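Probable ss-1,3-N-acetylglucosaminyltransferase (Staphylococcus aureus subsp. aureus N315, PDB 6H21) is probably a glycosyltransferase of family 2 with a GT-A fold, modelled with manganese and uridine-diphosphate-N-acetylglucosamine bound. Local coordinates at residues 54-59 with 69-74; 24-29 with 36-41; 92-97 with 173-178. All coordinates share one frame; numbering follows the deposited sequence.

Overall arrangement
All three contacts are buried, and all three include residues that reach the bound UD1. Contacts 1 and 2 join elements of two successive beta-alpha-beta units, and their strands, 52-58 and 22-28, are parallel neighbours in the sheet. Their centres lie about 8 Å apart. Both are apolar between strand and helix. Their strand ends also bind the nucleotide, and D58 bonds to T28. Contact 3 lies nearer the middle of the chain, about 9 Å from its centre, and bridges residues far apart in sequence. There the guanidinium of R94 has V174 over one face, donates to UD1 and forms salt bridges with D110 and D199. P93 links it to the others, touching both P27 and D59.

Contact 1: residues 54-59 with 69-74; sequences LIIIDD and NVIKKY. With UD1 (uridine-diphosphate-N-acetylglucosamine), chain X.
I56 of strand 52-58 and I71 of helix 66-72 meet branch to branch, sliding past each other in opposite directions. The methyl CG2 of I56 lies 4.0 Å from CD1 of I71. In return, CD1 of I56 approaches CG2 of I71 at 4.2 Å. Each isoleucine therefore gives one short branch and one chain end to the other. In I56, CG1 lies anti to the carbonyl carbon (chi1 -48°) and CG2 anti to the backbone N; both branches reach I71. CD1 of I71 also reaches CB of D58, at 4.2 Å. The carboxylate of D58 is engaged elsewhere: OD1 is hydrogen-bonded to S61 and T28. No hydrogen bond crosses between the segments; the atoms that touch are all carbon. F80 of strand 79-82 adds to the contact by touching both D58 and I71.

Beyond the strand end, D59 serves the ligand. Its OD2 accepts a nearly straight hydrogen bond from N3 of UD1, at 2.8 Å and 172°. The same oxygen is also bonded to S87 OG and, weakly, to the backbone N of G88. Strand 52-58, helix 66-72 and strand 79-82 form a beta-alpha-beta unit. An acidic residue just after a parallel strand reads the uracil N3-H here, as in family 2 glycosyltransferases of the GT-A fold that bind uridine nucleotides.

Contact 2: residues 24-29 with 36-41; sequences VIMPTF and HRTISS. With UD1 (uridine-diphosphate-N-acetylglucosamine), chain X.
This is a small, buried strand-to-helix contact in the first beta-alpha-beta unit of the domain, where M26 of strand 22-28 reaches across to helix 35-43. Two helix residues receive it. SD of M26 lies 3.6 Å from the methyl CG2 of T38, and its CE lies 3.8 Å from CG1 of I39. The chain of M26 runs extended as far as the sulfur and then bends (chi3 67°), which turns the terminal methyl onto I39. The M26 and I39 side chains cross at about a right angle. T38 offers its methyl to the sulfur, while its OG1 is hydrogen-bonded to the backbone oxygens of D113 and S111. The threonine is thus apolar toward the strand and polar toward the loop after strand 105-108.

The end of the strand forms part of the ligand pocket. P27 O accepts two hydrogen bonds from the ribose of UD1, from O3B at 2.6 Å and from O2' at 3.2 Å. The F29 ring has the uracil O4 over one face, 3.8 Å above its plane and offset toward the rim.

Strand 22-28 lies between the parallel strands 52-58 and 105-108. I56 of strand 52-58 touches both M26 and I39, closing the contact from the neighbouring strand. P27 packs on P93 and R94 of helix 91-100.

Contact 3: residues 92-97 with 173-178; sequences VPRNTG and SVLKMF. With UD1 (uridine-diphosphate-N-acetylglucosamine), chain X.
The guanidinium of R94 has V174 over one face and UD1 at its edge. CG2 of V174 stands 3.4 Å above the plane, offset toward the rim, and is 3.5 Å from both NH1 and CZ of R94. At the edge, in the plane, NH2 of R94 donates to O4' of UD1 at 2.9 Å, with a bent N-H...O angle of 147°. CD2 of L175 approaches NH2 obliquely, at 4.3 Å. The F178 ring has CA of V174 at its edge and meets F202 and F206 edge-to-face. The R94 chain is extended from CG to NE, which carries the flat group from helix 91-100 across to the sugar. R94 and V174 come from opposite directions and meet at the guanidinium.

The charge of R94 is answered by two salt bridges, from NH2 to D110 and from NH1 to D199. D110 OD2 and D199 OD2 are also hydrogen-bonded to UD1. These bonds probably help to fix the rotation of the guanidinium and so place NH2 at the sugar. D110 and D112 probably form a DxD motif at the manganese, consistent with the metal site of GT-A enzymes.

S173 OG accepts from L175 N in an ST turn, and L175 is the centre of an inverse gamma turn, whose bond from K176 N to V174 O is weak. K176 NZ donates to S173 O. The 173-178 segment leads into strand 177-179, which runs antiparallel to both 105-108 and 134-142. V174 also touches D199, F202 and T203 of helix 198-207, while F108 of strand 105-108 packs against both R94 and V174.

Contact 1: residues 54-59 with 69-74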
# COMPACT_ATOMS: atom_id res chain seq x y z
N LEU C 54 43.53 -34.75 7.07
CA LEU C 54 42.61 -34.00 7.86
C LEU C 54 43.41 -33.01 8.70
O LEU C 54 44.35 -33.41 9.43
CB LEU C 54 41.81 -34.98 8.72
CG LEU C 54 40.96 -34.33 9.80
CD1 LEU C 54 39.91 -33.43 9.21
CD2 LEU C 54 40.33 -35.41 10.67
N ILE C 55 43.09 -31.72 8.54
CA ILE C 55 43.68 -30.65 9.33
C ILE C 55 42.62 -30.21 10.34
O ILE C 55 41.61 -29.67 9.95
CB ILE C 55 44.14 -29.46 8.46
CG1 ILE C 55 45.08 -29.90 7.33
CG2 ILE C 55 44.78 -28.37 9.32
CD1 ILE C 55 45.38 -28.82 6.30
N ILE C 56 42.88 -30.45 11.63
CA ILE C 56 41.98 -30.00 12.70
C ILE C 56 42.56 -28.71 13.31
O ILE C 56 43.69 -28.68 13.80
CB ILE C 56 41.78 -31.08 13.77
CG1 ILE C 56 41.45 -32.44 13.15
CG2 ILE C 56 40.72 -30.63 14.77
CD1 ILE C 56 41.37 -33.59 14.14
N ILE C 57 41.75 -27.65 13.31
CA ILE C 57 42.12 -26.41 13.95
C ILE C 57 41.19 -26.17 15.13
O ILE C 57 40.04 -25.86 14.93
CB ILE C 57 42.07 -25.23 12.98
CG1 ILE C 57 42.72 -25.56 11.64
CG2 ILE C 57 42.67 -23.99 13.64
CD1 ILE C 57 44.22 -25.74 11.73
N ASP C 58 41.70 -26.29 16.36
CA ASP C 58 40.86 -26.11 17.54
C ASP C 58 40.86 -24.64 17.98
O ASP C 58 41.91 -24.06 18.27
CB ASP C 58 41.28 -27.01 18.69
CG ASP C 58 40.34 -26.85 19.87
OD1 ASP C 58 39.19 -27.32 19.77
OD2 ASP C 58 40.76 -26.19 20.84
N ASP C 59 39.66 -24.06 18.07
CA ASP C 59 39.49 -22.62 18.33
C ASP C 59 39.52 -22.37 19.85
O ASP C 59 38.60 -21.79 20.42
CB ASP C 59 38.23 -22.07 17.66
CG ASP C 59 38.21 -20.56 17.44
OD1 ASP C 59 39.26 -19.91 17.66
OD2 ASP C 59 37.16 -20.05 17.03
N ASN C 69 41.77 -33.63 24.27
CA ASN C 69 42.04 -35.03 24.61
C ASN C 69 41.54 -35.97 23.50
O ASN C 69 42.18 -36.99 23.23
CB ASN C 69 41.43 -35.40 25.97
CG ASN C 69 41.71 -36.82 26.40
OD1 ASN C 69 40.80 -37.54 26.80
ND2 ASN C 69 42.97 -37.24 26.34
N VAL C 70 40.41 -35.64 22.87
CA VAL C 70 39.88 -36.44 21.75
C VAL C 70 40.84 -36.34 20.56
O VAL C 70 41.22 -37.35 19.96
CB VAL C 70 38.45 -36.02 21.35
CG1 VAL C 70 38.03 -36.62 20.01
CG2 VAL C 70 37.44 -36.38 22.43
N ILE C 71 41.26 -35.11 20.24
CA ILE C 71 42.08 -34.85 19.09
C ILE C 71 43.43 -35.56 19.25
O ILE C 71 43.96 -36.09 18.28
CB ILE C 71 42.20 -33.32 18.86
CG1 ILE C 71 40.86 -32.70 18.48
CG2 ILE C 71 43.28 -33.00 17.83
CD1 ILE C 71 40.80 -31.21 18.68
N LYS C 72 43.96 -35.62 20.48
CA LYS C 72 45.30 -36.23 20.74
C LYS C 72 45.30 -37.74 20.47
O LYS C 72 46.35 -38.27 20.18
CB LYS C 72 45.79 -35.91 22.15
CG LYS C 72 46.17 -34.44 22.35
N LYS C 73 44.13 -38.41 20.52
CA LYS C 73 43.98 -39.86 20.26
C LYS C 73 44.24 -40.22 18.78
O LYS C 73 44.33 -41.40 18.43
CB LYS C 73 42.58 -40.36 20.64
CG LYS C 73 42.18 -40.16 22.09
CD LYS C 73 43.21 -40.61 23.11
CE LYS C 73 42.92 -40.12 24.52
NZ LYS C 73 41.72 -40.78 25.11
N TYR C 74 44.33 -39.21 17.91
CA TYR C 74 44.54 -39.40 16.48
C TYR C 74 45.90 -38.84 16.05
O TYR C 74 46.17 -38.73 14.86
CB TYR C 74 43.39 -38.76 15.71
CG TYR C 74 42.04 -39.37 16.01
CD1 TYR C 74 41.59 -40.48 15.32
CD2 TYR C 74 41.20 -38.83 16.98
CE1 TYR C 74 40.35 -41.05 15.58
CE2 TYR C 74 39.97 -39.39 17.26
CZ TYR C 74 39.54 -40.50 16.55
OH TYR C 74 38.32 -41.06 16.79
C1' UD1 X . 26.05 -22.97 10.45
C2' UD1 X . 25.71 -23.15 8.97
C3' UD1 X . 26.86 -23.84 8.25
C4' UD1 X . 28.16 -23.06 8.49
C5' UD1 X . 28.38 -22.77 9.98
C6' UD1 X . 29.61 -21.88 10.21
C7' UD1 X . 23.32 -23.41 8.42
C8' UD1 X . 22.18 -24.39 8.30
N2' UD1 X . 24.48 -23.92 8.81
O1' UD1 X . 26.25 -24.27 11.00
O3' UD1 X . 26.58 -23.93 6.84
O4' UD1 X . 29.25 -23.83 7.99
O5' UD1 X . 27.22 -22.16 10.58
O6' UD1 X . 29.57 -20.69 9.44
O7' UD1 X . 23.18 -22.23 8.16
N1 UD1 X . 33.43 -23.11 15.56
C2 UD1 X . 34.67 -22.45 15.75
N3 UD1 X . 34.83 -21.53 16.69
C4 UD1 X . 33.83 -21.21 17.51
C5 UD1 X . 32.59 -21.84 17.36
C6 UD1 X . 32.40 -22.79 16.36
O2 UD1 X . 35.63 -22.70 15.02
O4 UD1 X . 34.05 -20.35 18.39
C1B UD1 X . 33.35 -24.09 14.48
C2B UD1 X . 32.63 -25.37 14.86
O2' UD1 X . 33.49 -26.24 15.60
C3B UD1 X . 32.24 -25.92 13.50
C4B UD1 X . 32.03 -24.66 12.66
O4B UD1 X . 32.63 -23.56 13.37
O3B UD1 X . 33.31 -26.70 12.94
C5B UD1 X . 30.56 -24.34 12.44
O5B UD1 X . 29.88 -24.47 13.68
PA UD1 X . 28.50 -25.27 13.81
O1A UD1 X . 28.13 -25.19 15.26
O2A UD1 X . 28.52 -26.60 13.07
O3A UD1 X . 27.56 -24.27 13.02
PB UD1 X . 26.08 -24.64 12.54
O1B UD1 X . 25.14 -23.67 13.20
O2B UD1 X . 25.78 -26.12 12.65

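Contact 2: residues 24-29 with 36-41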
# COMPACT_ATOMS: atom_id res chain seq x y z
N VAL C 24 41.09 -31.90 4.15
CA VAL C 24 39.88 -31.61 4.90
C VAL C 24 40.26 -30.67 6.05
O VAL C 24 41.14 -30.98 6.85
CB VAL C 24 39.19 -32.88 5.39
CG1 VAL C 24 37.89 -32.58 6.13
CG2 VAL C 24 38.93 -33.85 4.25
N ILE C 25 39.59 -29.51 6.10
CA ILE C 25 39.84 -28.47 7.08
C ILE C 25 38.64 -28.44 8.03
O ILE C 25 37.53 -28.10 7.62
CB ILE C 25 40.09 -27.11 6.40
CG1 ILE C 25 41.30 -27.18 5.45
CG2 ILE C 25 40.23 -26.00 7.43
CD1 ILE C 25 41.53 -25.94 4.63
N MET C 26 38.87 -28.81 9.29
CA MET C 26 37.81 -28.93 10.28
C MET C 26 38.14 -28.08 11.50
O MET C 26 38.98 -28.47 12.31
CB MET C 26 37.61 -30.38 10.71
CG MET C 26 36.47 -30.57 11.68
SD MET C 26 36.20 -32.31 12.11
CE MET C 26 37.69 -32.66 13.03
N PRO C 27 37.47 -26.93 11.70
CA PRO C 27 37.56 -26.19 12.96
C PRO C 27 36.75 -26.91 14.04
O PRO C 27 35.71 -27.48 13.73
CB PRO C 27 36.96 -24.82 12.61
CG PRO C 27 35.96 -25.13 11.53
CD PRO C 27 36.56 -26.28 10.74
N THR C 28 37.25 -26.90 15.28
CA THR C 28 36.58 -27.50 16.43
C THR C 28 36.48 -26.46 17.55
O THR C 28 37.29 -25.53 17.62
CB THR C 28 37.31 -28.76 16.91
OG1 THR C 28 38.63 -28.42 17.34
CG2 THR C 28 37.40 -29.83 15.85
N PHE C 29 35.47 -26.62 18.40
CA PHE C 29 35.30 -25.81 19.60
C PHE C 29 34.32 -26.51 20.55
O PHE C 29 33.12 -26.60 20.26
CB PHE C 29 34.82 -24.40 19.25
CG PHE C 29 34.60 -23.54 20.47
CD1 PHE C 29 35.68 -23.12 21.23
CD2 PHE C 29 33.33 -23.17 20.86
CE1 PHE C 29 35.49 -22.33 22.35
CE2 PHE C 29 33.14 -22.37 21.98
CZ PHE C 29 34.22 -21.96 22.72
N HIS C 36 34.53 -37.79 17.97
CA HIS C 36 35.03 -39.09 17.46
C HIS C 36 34.30 -39.49 16.17
O HIS C 36 34.93 -39.95 15.19
CB HIS C 36 34.88 -40.21 18.50
CG HIS C 36 35.91 -40.18 19.58
ND1 HIS C 36 37.24 -40.41 19.32
CD2 HIS C 36 35.81 -39.94 20.90
CE1 HIS C 36 37.92 -40.32 20.45
NE2 HIS C 36 37.07 -40.03 21.43
N ARG C 37 32.97 -39.33 16.18
CA ARG C 37 32.14 -39.77 15.08
C ARG C 37 32.50 -39.05 13.78
O ARG C 37 32.56 -39.68 12.74
CB ARG C 37 30.66 -39.52 15.40
CG ARG C 37 29.72 -40.15 14.40
CD ARG C 37 28.28 -40.00 14.82
NE ARG C 37 27.81 -38.63 14.80
CZ ARG C 37 26.53 -38.28 14.73
NH1 ARG C 37 25.60 -39.21 14.61
NH2 ARG C 37 26.18 -37.00 14.77
N THR C 38 32.69 -37.73 13.85
CA THR C 38 33.00 -36.90 12.68
C THR C 38 34.40 -37.26 12.17
O THR C 38 34.59 -37.42 10.97
CB THR C 38 32.89 -35.40 13.00
OG1 THR C 38 31.52 -35.08 13.26
CG2 THR C 38 33.41 -34.53 11.88
N ILE C 39 35.36 -37.40 13.08
CA ILE C 39 36.72 -37.71 12.69
C ILE C 39 36.74 -39.08 12.00
O ILE C 39 37.39 -39.25 10.97
CB ILE C 39 37.70 -37.64 13.88
CG1 ILE C 39 37.87 -36.19 14.35
CG2 ILE C 39 39.04 -38.27 13.52
CD1 ILE C 39 38.66 -36.05 15.62
N SER C 40 36.03 -40.06 12.59
CA SER C 40 35.96 -41.42 12.04
C SER C 40 35.40 -41.39 10.61
O SER C 40 35.84 -42.16 9.74
CB SER C 40 35.14 -42.31 12.93
OG SER C 40 35.72 -42.42 14.23
N SER C 41 34.42 -40.50 10.35
CA SER C 41 33.84 -40.39 9.01
C SER C 41 34.88 -39.89 8.00
O SER C 41 34.80 -40.24 6.83
CB SER C 41 32.57 -39.54 9.00
OG SER C 41 32.85 -38.15 8.87
C1' UD1 X . 26.05 -22.97 10.45
C2' UD1 X . 25.71 -23.15 8.97
C3' UD1 X . 26.86 -23.84 8.25
C4' UD1 X . 28.16 -23.06 8.49
C5' UD1 X . 28.38 -22.77 9.98
C6' UD1 X . 29.61 -21.88 10.21
C7' UD1 X . 23.32 -23.41 8.42
C8' UD1 X . 22.18 -24.39 8.30
N2' UD1 X . 24.48 -23.92 8.81
O1' UD1 X . 26.25 -24.27 11.00
O3' UD1 X . 26.58 -23.93 6.84
O4' UD1 X . 29.25 -23.83 7.99
O5' UD1 X . 27.22 -22.16 10.58
O6' UD1 X . 29.57 -20.69 9.44
O7' UD1 X . 23.18 -22.23 8.16
N1 UD1 X . 33.43 -23.11 15.56
C2 UD1 X . 34.67 -22.45 15.75
N3 UD1 X . 34.83 -21.53 16.69
C4 UD1 X . 33.83 -21.21 17.51
C5 UD1 X . 32.59 -21.84 17.36
C6 UD1 X . 32.40 -22.79 16.36
O2 UD1 X . 35.63 -22.70 15.02
O4 UD1 X . 34.05 -20.35 18.39
C1B UD1 X . 33.35 -24.09 14.48
C2B UD1 X . 32.63 -25.37 14.86
O2' UD1 X . 33.49 -26.24 15.60
C3B UD1 X . 32.24 -25.92 13.50
C4B UD1 X . 32.03 -24.66 12.66
O4B UD1 X . 32.63 -23.56 13.37
O3B UD1 X . 33.31 -26.70 12.94
C5B UD1 X . 30.56 -24.34 12.44
O5B UD1 X . 29.88 -24.47 13.68
PA UD1 X . 28.50 -25.27 13.81
O1A UD1 X . 28.13 -25.19 15.26
O2A UD1 X . 28.52 -26.60 13.07
O3A UD1 X . 27.56 -24.27 13.02
PB UD1 X . 26.08 -24.64 12.54
O1B UD1 X . 25.14 -23.67 13.20
O2B UD1 X . 25.78 -26.12 12.65

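Contact 3: residues 92-97 with 173-178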
# COMPACT_ATOMS: atom_id res chain seq x y z
N VAL C 92 38.57 -17.65 11.42
CA VAL C 92 40.03 -17.68 11.67
C VAL C 92 40.56 -19.12 11.62
O VAL C 92 41.57 -19.38 10.95
CB VAL C 92 40.37 -16.98 13.01
CG1 VAL C 92 41.81 -17.23 13.42
CG2 VAL C 92 40.09 -15.49 12.94
N PRO C 93 39.95 -20.09 12.33
CA PRO C 93 40.37 -21.49 12.23
C PRO C 93 40.41 -22.00 10.78
O PRO C 93 41.32 -22.71 10.40
CB PRO C 93 39.35 -22.30 13.04
CG PRO C 93 38.62 -21.28 13.91
CD PRO C 93 38.84 -19.92 13.28
N ARG C 94 39.40 -21.66 9.97
CA ARG C 94 39.39 -22.07 8.57
C ARG C 94 40.52 -21.39 7.80
O ARG C 94 41.19 -22.04 6.98
CB ARG C 94 38.02 -21.81 7.92
CG ARG C 94 36.94 -22.81 8.29
CD ARG C 94 35.61 -22.39 7.71
NE ARG C 94 34.46 -23.23 8.03
CZ ARG C 94 33.20 -22.83 7.86
NH1 ARG C 94 32.96 -21.59 7.47
NH2 ARG C 94 32.19 -23.67 8.09
N ASN C 95 40.77 -20.10 8.08
CA ASN C 95 41.89 -19.37 7.47
C ASN C 95 43.21 -20.06 7.85
O ASN C 95 44.09 -20.22 7.00
CB ASN C 95 41.95 -17.89 7.87
CG ASN C 95 40.92 -17.02 7.20
OD1 ASN C 95 40.33 -17.40 6.19
ND2 ASN C 95 40.70 -15.84 7.75
N THR C 96 43.36 -20.43 9.13
CA THR C 96 44.57 -21.10 9.62
C THR C 96 44.83 -22.40 8.83
O THR C 96 45.97 -22.68 8.47
CB THR C 96 44.49 -21.42 11.11
OG1 THR C 96 44.08 -20.25 11.83
CG2 THR C 96 45.81 -21.92 11.66
N GLY C 97 43.77 -23.18 8.61
CA GLY C 97 43.77 -24.40 7.81
C GLY C 97 44.20 -24.19 6.37
O GLY C 97 44.98 -24.97 5.84
N SER C 173 26.92 -22.38 1.28
CA SER C 173 27.82 -22.87 2.36
C SER C 173 29.18 -23.19 1.75
O SER C 173 29.29 -23.43 0.55
CB SER C 173 27.26 -24.08 3.09
OG SER C 173 27.55 -25.28 2.38
N VAL C 174 30.22 -23.24 2.58
CA VAL C 174 31.54 -23.63 2.14
C VAL C 174 31.76 -25.14 2.31
O VAL C 174 32.91 -25.60 2.19
CB VAL C 174 32.62 -22.83 2.90
CG1 VAL C 174 32.43 -21.34 2.66
CG2 VAL C 174 32.63 -23.16 4.38
N LEU C 175 30.67 -25.91 2.52
CA LEU C 175 30.79 -27.35 2.76
C LEU C 175 30.84 -28.11 1.42
O LEU C 175 29.92 -28.83 1.02
CB LEU C 175 29.66 -27.79 3.68
CG LEU C 175 29.51 -26.93 4.94
CD1 LEU C 175 28.30 -27.37 5.75
CD2 LEU C 175 30.77 -26.97 5.80
N LYS C 176 31.98 -27.92 0.74
CA LYS C 176 32.18 -28.18 -0.67
C LYS C 176 33.67 -28.40 -0.92
O LYS C 176 34.50 -28.12 -0.05
CB LYS C 176 31.70 -26.97 -1.49
CG LYS C 176 30.21 -26.66 -1.41
CD LYS C 176 29.83 -25.38 -2.10
CE LYS C 176 28.34 -25.18 -2.23
NZ LYS C 176 27.64 -25.14 -0.92
N MET C 177 34.02 -28.84 -2.13
CA MET C 177 35.42 -29.06 -2.50
C MET C 177 35.88 -27.92 -3.44
O MET C 177 35.37 -27.76 -4.51
CB MET C 177 35.59 -30.43 -3.16
CG MET C 177 37.03 -30.77 -3.51
SD MET C 177 37.26 -32.48 -4.06
CE MET C 177 36.86 -33.37 -2.55
N PHE C 178 36.87 -27.15 -2.98
CA PHE C 178 37.38 -25.95 -3.63
C PHE C 178 38.83 -26.16 -4.10
O PHE C 178 39.65 -26.59 -3.34
CB PHE C 178 37.43 -24.78 -2.64
CG PHE C 178 36.11 -24.25 -2.13
CD1 PHE C 178 35.49 -24.80 -1.02
CD2 PHE C 178 35.53 -23.13 -2.72
CE1 PHE C 178 34.31 -24.27 -0.53
CE2 PHE C 178 34.35 -22.61 -2.22
CZ PHE C 178 33.74 -23.18 -1.13
C1' UD1 X . 26.05 -22.97 10.45
C2' UD1 X . 25.71 -23.15 8.97
C3' UD1 X . 26.86 -23.84 8.25
C4' UD1 X . 28.16 -23.06 8.49
C5' UD1 X . 28.38 -22.77 9.98
C6' UD1 X . 29.61 -21.88 10.21
C7' UD1 X . 23.32 -23.41 8.42
C8' UD1 X . 22.18 -24.39 8.30
N2' UD1 X . 24.48 -23.92 8.81
O1' UD1 X . 26.25 -24.27 11.00
O3' UD1 X . 26.58 -23.93 6.84
O4' UD1 X . 29.25 -23.83 7.99
O5' UD1 X . 27.22 -22.16 10.58
O6' UD1 X . 29.57 -20.69 9.44
O7' UD1 X . 23.18 -22.23 8.16
N1 UD1 X . 33.43 -23.11 15.56
C2 UD1 X . 34.67 -22.45 15.75
N3 UD1 X . 34.83 -21.53 16.69
C4 UD1 X . 33.83 -21.21 17.51
C5 UD1 X . 32.59 -21.84 17.36
C6 UD1 X . 32.40 -22.79 16.36
O2 UD1 X . 35.63 -22.70 15.02
O4 UD1 X . 34.05 -20.35 18.39
C1B UD1 X . 33.35 -24.09 14.48
C2B UD1 X . 32.63 -25.37 14.86
O2' UD1 X . 33.49 -26.24 15.60
C3B UD1 X . 32.24 -25.92 13.50
C4B UD1 X . 32.03 -24.66 12.66
O4B UD1 X . 32.63 -23.56 13.37
O3B UD1 X . 33.31 -26.70 12.94
C5B UD1 X . 30.56 -24.34 12.44
O5B UD1 X . 29.88 -24.47 13.68
PA UD1 X . 28.50 -25.27 13.81
O1A UD1 X . 28.13 -25.19 15.26
O2A UD1 X . 28.52 -26.60 13.07
O3A UD1 X . 27.56 -24.27 13.02
PB UD1 X . 26.08 -24.64 12.54
O1B UD1 X . 25.14 -23.67 13.20
O2B UD1 X . 25.78 -26.12 12.65